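Local coordinates for exopolyphosphatase (Aquifex aeolicus, PDB 1T6C), which probably hydrolyses phosphoanhydride bonds of polyphosphate or guanosine pentaphosphate, as a calcium-binding member of the Ppx/GppA family with an actin-like fold, at residues Phe178-Asp181 with Glu186-Lys189; Lys189-Phe194 with Ile274-Gly279. All blocks are in the same frame, centred on the assembly; numbering follows the deposited sequence.

Contact 1 (Phe178-Asp181 with Glu186-Lys189)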
loop_
_atom_site.group_PDB
_atom_site.type_symbol
_atom_site.label_atom_id
_atom_site.label_comp_id
_atom_site.label_asym_id
_atom_site.label_seq_id
_atom_site.Cartn_x
_atom_site.Cartn_y
_atom_site.Cartn_z
ATOM N N PHE A 178 -19.684 -5.074 -9.686
ATOM C CA PHE A 178 -19.699 -6.530 -9.800
ATOM C C PHE A 178 -20.831 -7.075 -8.958
ATOM O O PHE A 178 -20.622 -7.599 -7.872
ATOM C CB PHE A 178 -18.354 -7.150 -9.432
ATOM C CG PHE A 178 -17.171 -6.656 -10.250
ATOM C CD1 PHE A 178 -17.319 -6.002 -11.479
ATOM C CD2 PHE A 178 -15.872 -6.898 -9.797
ATOM C CE1 PHE A 178 -16.213 -5.587 -12.197
ATOM C CE2 PHE A 178 -14.742 -6.480 -10.553
ATOM C CZ PHE A 178 -14.927 -5.845 -11.737
ATOM N N LYS A 179 -22.041 -6.978 -9.494
ATOM C CA LYS A 179 -23.199 -7.476 -8.761
ATOM C C LYS A 179 -23.252 -9.008 -8.769
ATOM O O LYS A 179 -23.795 -9.585 -7.831
ATOM C CB LYS A 179 -24.515 -6.904 -9.285
ATOM C CG LYS A 179 -24.551 -5.378 -9.443
ATOM C CD LYS A 179 -24.360 -4.677 -8.141
ATOM C CE LYS A 179 -24.529 -3.170 -8.303
ATOM N NZ LYS A 179 -24.211 -2.445 -7.034
ATOM N N GLN A 180 -22.694 -9.637 -9.806
ATOM C CA GLN A 180 -22.507 -11.096 -9.835
ATOM C C GLN A 180 -21.088 -11.471 -9.425
ATOM O O GLN A 180 -20.157 -10.667 -9.539
ATOM C CB GLN A 180 -22.812 -11.638 -11.222
ATOM C CG GLN A 180 -24.228 -11.333 -11.681
ATOM C CD GLN A 180 -25.145 -12.490 -11.466
ATOM O OE1 GLN A 180 -25.606 -12.729 -10.349
ATOM N NE2 GLN A 180 -25.396 -13.246 -12.531
ATOM N N ASP A 181 -20.933 -12.705 -8.958
ATOM C CA ASP A 181 -19.635 -13.214 -8.549
ATOM C C ASP A 181 -19.327 -14.508 -9.284
ATOM O O ASP A 181 -19.893 -15.543 -8.936
ATOM C CB ASP A 181 -19.651 -13.435 -7.046
ATOM C CG ASP A 181 -18.342 -13.928 -6.511
ATOM O OD1 ASP A 181 -17.346 -14.064 -7.268
ATOM O OD2 ASP A 181 -18.209 -14.170 -5.298
ATOM N N GLU A 186 -20.849 -7.508 -19.054
ATOM C CA GLU A 186 -21.305 -6.110 -19.040
ATOM C C GLU A 186 -20.869 -5.320 -17.832
ATOM O O GLU A 186 -20.643 -4.100 -17.910
ATOM C CB GLU A 186 -22.830 -6.036 -19.148
ATOM C CG GLU A 186 -23.330 -6.351 -20.554
ATOM C CD GLU A 186 -22.943 -5.257 -21.550
ATOM O OE1 GLU A 186 -23.656 -4.218 -21.567
ATOM O OE2 GLU A 186 -21.909 -5.407 -22.272
ATOM N N GLU A 187 -20.872 -5.977 -16.686
ATOM C CA GLU A 187 -20.358 -5.384 -15.461
ATOM C C GLU A 187 -18.888 -5.064 -15.542
ATOM O O GLU A 187 -18.443 -3.980 -15.140
ATOM C CB GLU A 187 -20.624 -6.307 -14.279
ATOM C CG GLU A 187 -22.093 -6.361 -13.941
ATOM C CD GLU A 187 -22.453 -7.361 -12.876
ATOM O OE1 GLU A 187 -21.686 -8.317 -12.624
ATOM O OE2 GLU A 187 -23.543 -7.179 -12.265
ATOM N N VAL A 188 -18.124 -5.951 -16.138
ATOM C CA VAL A 188 -16.712 -5.679 -16.406
ATOM C C VAL A 188 -16.548 -4.460 -17.336
ATOM O O VAL A 188 -15.706 -3.590 -17.133
ATOM C CB VAL A 188 -16.019 -6.939 -16.998
ATOM C CG1 VAL A 188 -14.677 -6.608 -17.549
ATOM C CG2 VAL A 188 -15.886 -8.019 -15.940
ATOM N N LYS A 189 -17.403 -4.368 -18.342
ATOM C CA LYS A 189 -17.359 -3.254 -19.284
ATOM C C LYS A 189 -17.617 -1.945 -18.562
ATOM O O LYS A 189 -16.923 -0.963 -18.786
ATOM C CB LYS A 189 -18.399 -3.487 -20.378
ATOM C CG LYS A 189 -18.573 -2.387 -21.370
ATOM C CD LYS A 189 -20.051 -2.383 -21.911
ATOM C CE LYS A 189 -21.020 -1.851 -20.910
ATOM N NZ LYS A 189 -22.407 -1.724 -21.499
#

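Contact 2 (Lys189-Phe194 with Ile274-Gly279)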
loop_
_atom_site.group_PDB
_atom_site.type_symbol
_atom_site.label_atom_id
_atom_site.label_comp_id
_atom_site.label_asym_id
_atom_site.label_seq_id
_atom_site.Cartn_x
_atom_site.Cartn_y
_atom_site.Cartn_z
ATOM N N LYS A 189 -17.403 -4.368 -18.342
ATOM C CA LYS A 189 -17.359 -3.254 -19.284
ATOM C C LYS A 189 -17.617 -1.945 -18.562
ATOM O O LYS A 189 -16.923 -0.963 -18.786
ATOM C CB LYS A 189 -18.399 -3.487 -20.378
ATOM C CG LYS A 189 -18.573 -2.387 -21.370
ATOM C CD LYS A 189 -20.051 -2.383 -21.911
ATOM C CE LYS A 189 -21.020 -1.851 -20.910
ATOM N NZ LYS A 189 -22.407 -1.724 -21.499
ATOM N N ARG A 190 -18.651 -1.907 -17.731
ATOM C CA ARG A 190 -18.943 -0.685 -17.002
ATOM C C ARG A 190 -17.789 -0.248 -16.076
ATOM O O ARG A 190 -17.503 0.944 -15.927
ATOM C CB ARG A 190 -20.192 -0.840 -16.184
ATOM C CG ARG A 190 -21.457 -0.842 -17.008
ATOM C CD ARG A 190 -22.708 -0.841 -16.147
ATOM N NE ARG A 190 -23.134 -2.154 -15.650
ATOM C CZ ARG A 190 -23.818 -3.034 -16.366
ATOM N NH1 ARG A 190 -24.192 -4.196 -15.839
ATOM N NH2 ARG A 190 -24.127 -2.771 -17.612
ATOM N N PHE A 191 -17.219 -1.235 -15.391
ATOM C CA PHE A 191 -16.052 -1.037 -14.529
ATOM C C PHE A 191 -14.922 -0.387 -15.341
ATOM O O PHE A 191 -14.348 0.623 -14.917
ATOM C CB PHE A 191 -15.665 -2.395 -13.946
ATOM C CG PHE A 191 -14.275 -2.508 -13.420
ATOM C CD1 PHE A 191 -13.953 -2.056 -12.152
ATOM C CD2 PHE A 191 -13.287 -3.168 -14.158
ATOM C CE1 PHE A 191 -12.675 -2.205 -11.675
ATOM C CE2 PHE A 191 -12.026 -3.342 -13.655
ATOM C CZ PHE A 191 -11.719 -2.857 -12.425
ATOM N N PHE A 192 -14.621 -0.924 -16.512
ATOM C CA PHE A 192 -13.571 -0.307 -17.324
ATOM C C PHE A 192 -13.935 1.071 -17.893
ATOM O O PHE A 192 -13.056 1.929 -18.029
ATOM C CB PHE A 192 -13.106 -1.267 -18.435
ATOM C CG PHE A 192 -12.174 -2.369 -17.951
ATOM C CD1 PHE A 192 -11.000 -2.052 -17.291
ATOM C CD2 PHE A 192 -12.450 -3.711 -18.162
ATOM C CE1 PHE A 192 -10.117 -3.059 -16.839
ATOM C CE2 PHE A 192 -11.578 -4.714 -17.699
ATOM C CZ PHE A 192 -10.421 -4.373 -17.043
ATOM N N GLU A 193 -15.189 1.293 -18.254
ATOM C CA GLU A 193 -15.622 2.613 -18.673
ATOM C C GLU A 193 -15.344 3.626 -17.562
ATOM O O GLU A 193 -14.918 4.760 -17.825
ATOM C CB GLU A 193 -17.113 2.614 -19.031
ATOM C CG GLU A 193 -17.503 1.833 -20.266
ATOM C CD GLU A 193 -19.029 1.701 -20.467
ATOM O OE1 GLU A 193 -19.821 2.048 -19.563
ATOM O OE2 GLU A 193 -19.443 1.251 -21.556
ATOM N N PHE A 194 -15.643 3.244 -16.318
ATOM C CA PHE A 194 -15.422 4.129 -15.188
ATOM C C PHE A 194 -13.932 4.395 -15.028
ATOM O O PHE A 194 -13.514 5.535 -14.820
ATOM C CB PHE A 194 -16.019 3.538 -13.900
ATOM C CG PHE A 194 -15.503 4.198 -12.664
ATOM C CD1 PHE A 194 -15.964 5.459 -12.302
ATOM C CD2 PHE A 194 -14.505 3.623 -11.918
ATOM C CE1 PHE A 194 -15.463 6.100 -11.190
ATOM C CE2 PHE A 194 -13.986 4.268 -10.802
ATOM C CZ PHE A 194 -14.487 5.499 -10.418
ATOM N N ILE A 274 -9.658 -8.967 -5.749
ATOM C CA ILE A 274 -8.440 -8.980 -6.558
ATOM C C ILE A 274 -8.737 -8.648 -7.997
ATOM O O ILE A 274 -7.908 -7.986 -8.624
ATOM C CB ILE A 274 -7.644 -10.311 -6.416
ATOM C CG1 ILE A 274 -6.237 -10.100 -6.999
ATOM C CG2 ILE A 274 -8.401 -11.492 -7.003
ATOM C CD1 ILE A 274 -5.350 -11.286 -6.756
ATOM N N LEU A 275 -9.900 -9.030 -8.535
ATOM C CA LEU A 275 -10.164 -8.758 -9.958
ATOM C C LEU A 275 -10.184 -7.244 -10.248
ATOM O O LEU A 275 -9.580 -6.755 -11.207
ATOM C CB LEU A 275 -11.487 -9.415 -10.391
ATOM C CG LEU A 275 -11.827 -9.262 -11.871
ATOM C CD1 LEU A 275 -10.815 -10.023 -12.750
ATOM C CD2 LEU A 275 -13.259 -9.719 -12.144
ATOM N N ALA A 276 -10.850 -6.484 -9.408
ATOM C CA ALA A 276 -10.895 -5.027 -9.504
ATOM C C ALA A 276 -9.520 -4.441 -9.417
ATOM O O ALA A 276 -9.190 -3.506 -10.166
ATOM C CB ALA A 276 -11.812 -4.409 -8.402
ATOM N N GLY A 277 -8.690 -4.963 -8.515
ATOM C CA GLY A 277 -7.320 -4.515 -8.412
ATOM C C GLY A 277 -6.562 -4.734 -9.695
ATOM O O GLY A 277 -5.839 -3.865 -10.148
ATOM N N ILE A 278 -6.687 -5.930 -10.259
ATOM C CA ILE A 278 -5.971 -6.240 -11.498
ATOM C C ILE A 278 -6.423 -5.274 -12.583
ATOM O O ILE A 278 -5.598 -4.776 -13.351
ATOM C CB ILE A 278 -6.214 -7.685 -11.921
ATOM C CG1 ILE A 278 -5.623 -8.655 -10.911
ATOM C CG2 ILE A 278 -5.556 -7.950 -13.271
ATOM C CD1 ILE A 278 -6.122 -10.078 -11.118
ATOM N N GLY A 279 -7.706 -4.961 -12.645
ATOM C CA GLY A 279 -8.247 -4.048 -13.647
ATOM C C GLY A 279 -7.685 -2.643 -13.585
ATOM O O GLY A 279 -7.443 -2.015 -14.638
#

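Contact 1 (Phe178-Asp181 with Glu186-Lys189)
Glu187 OE1 is gripped by two backbone N-H groups: that of Gln180 across the contact, and that of Thr184 in the turn just ahead. The bond from Gln180 N to Glu187 OE1 measures 3.3 Å and is nearly straight (167°), arriving on the syn lone pair, the side of the other carboxylate oxygen. OE2 takes a weaker, bent bond from Lys179 N at 3.2 Å, so the carboxylate spans two successive amides of the loop. Its reach comes from a chain that runs extended beyond CG (chi2 174°). Lys179 lies across the carboxylate rather than pairing with it: its CB sits 3.1 Å from Glu187 OE2, while the ammonium turns back to Glu175 O at the end of helix 170-177. The Phe178 ring reaches back to the helix, with its CE1 edge 4.0 Å from Glu187 O and, obliquely, 4.2 Å from Val188 CA. Pro183 touches both Phe178 and Val188. The chemistry is that of a buried glutamate bound to main-chain N-H groups, which probably help offset its charge, with Arg190 nearby but beyond bonding distance; the N-H groups of Gln180 and, weakly, Lys179 tie the loop after helix 170-177 to the first turn of helix 185-199.

Contact 2 (Lys189-Phe194 with Ile274-Gly279)
The segments 189-194 and 274-279 of two helices run in broadly the same direction, their axes 11.2 Å apart at closest approach and crossing at -43°, with Phe192 and Gly279 the nearer of the paired residues at 7.5 Å between CA atoms. Two phenylalanines bridge that gap. Phe191 points its CB at the other helix, and with CG anti to the backbone N (chi1 160°) the ring enters edge first: CZ stands 3.5 Å from Ala276 O, CE1 is 4.0 Å from Ala276 CB, and CE2 lies 3.8 Å from Gly279 CA, close to the ring plane. Gly279, having no side chain, lets this edge come right up to its CA. Phe192 also comes in by its edge, CE1 lying in plane 3.6 Å from Gly279 O, while Phe191 CD2 sits 3.9 Å above the centre of one of its faces. Phe248 of helix 241-251 meets the ring of Phe192, and Leu173 and Phe177 of helix 170-177 pack on Phe191. Aromatic side chains of helix 185-199 thus pack by their edges on the small-residue Ala/Gly face of helix 274-288, among helices that probably belong to the half of the actin-like fold built on the sheet containing strand 139-146.

Helix 185-199 serves both contacts, with Lys189 common to their ranges, but they face different surroundings. Contact 1 is local, pinning the helix's first turn to the loop just before it, and has a buried heart with an exposed rim at Lys179 and Gln180; main-chain amides and a carboxylate do the work. Contact 2 joins elements 80 residues apart; the side chains that touch are apolar, some against backbone carbonyls, and it lies nearer the chain centre (about 19 Å against about 25 Å, from contact centre to chain centre). The two meet through Phe178: its CE1 packs 3.7 Å from Phe191 CB, and its CE2 lies 3.9 Å from Leu275 CD2, continuing the aromatic cluster from loop to helix pair.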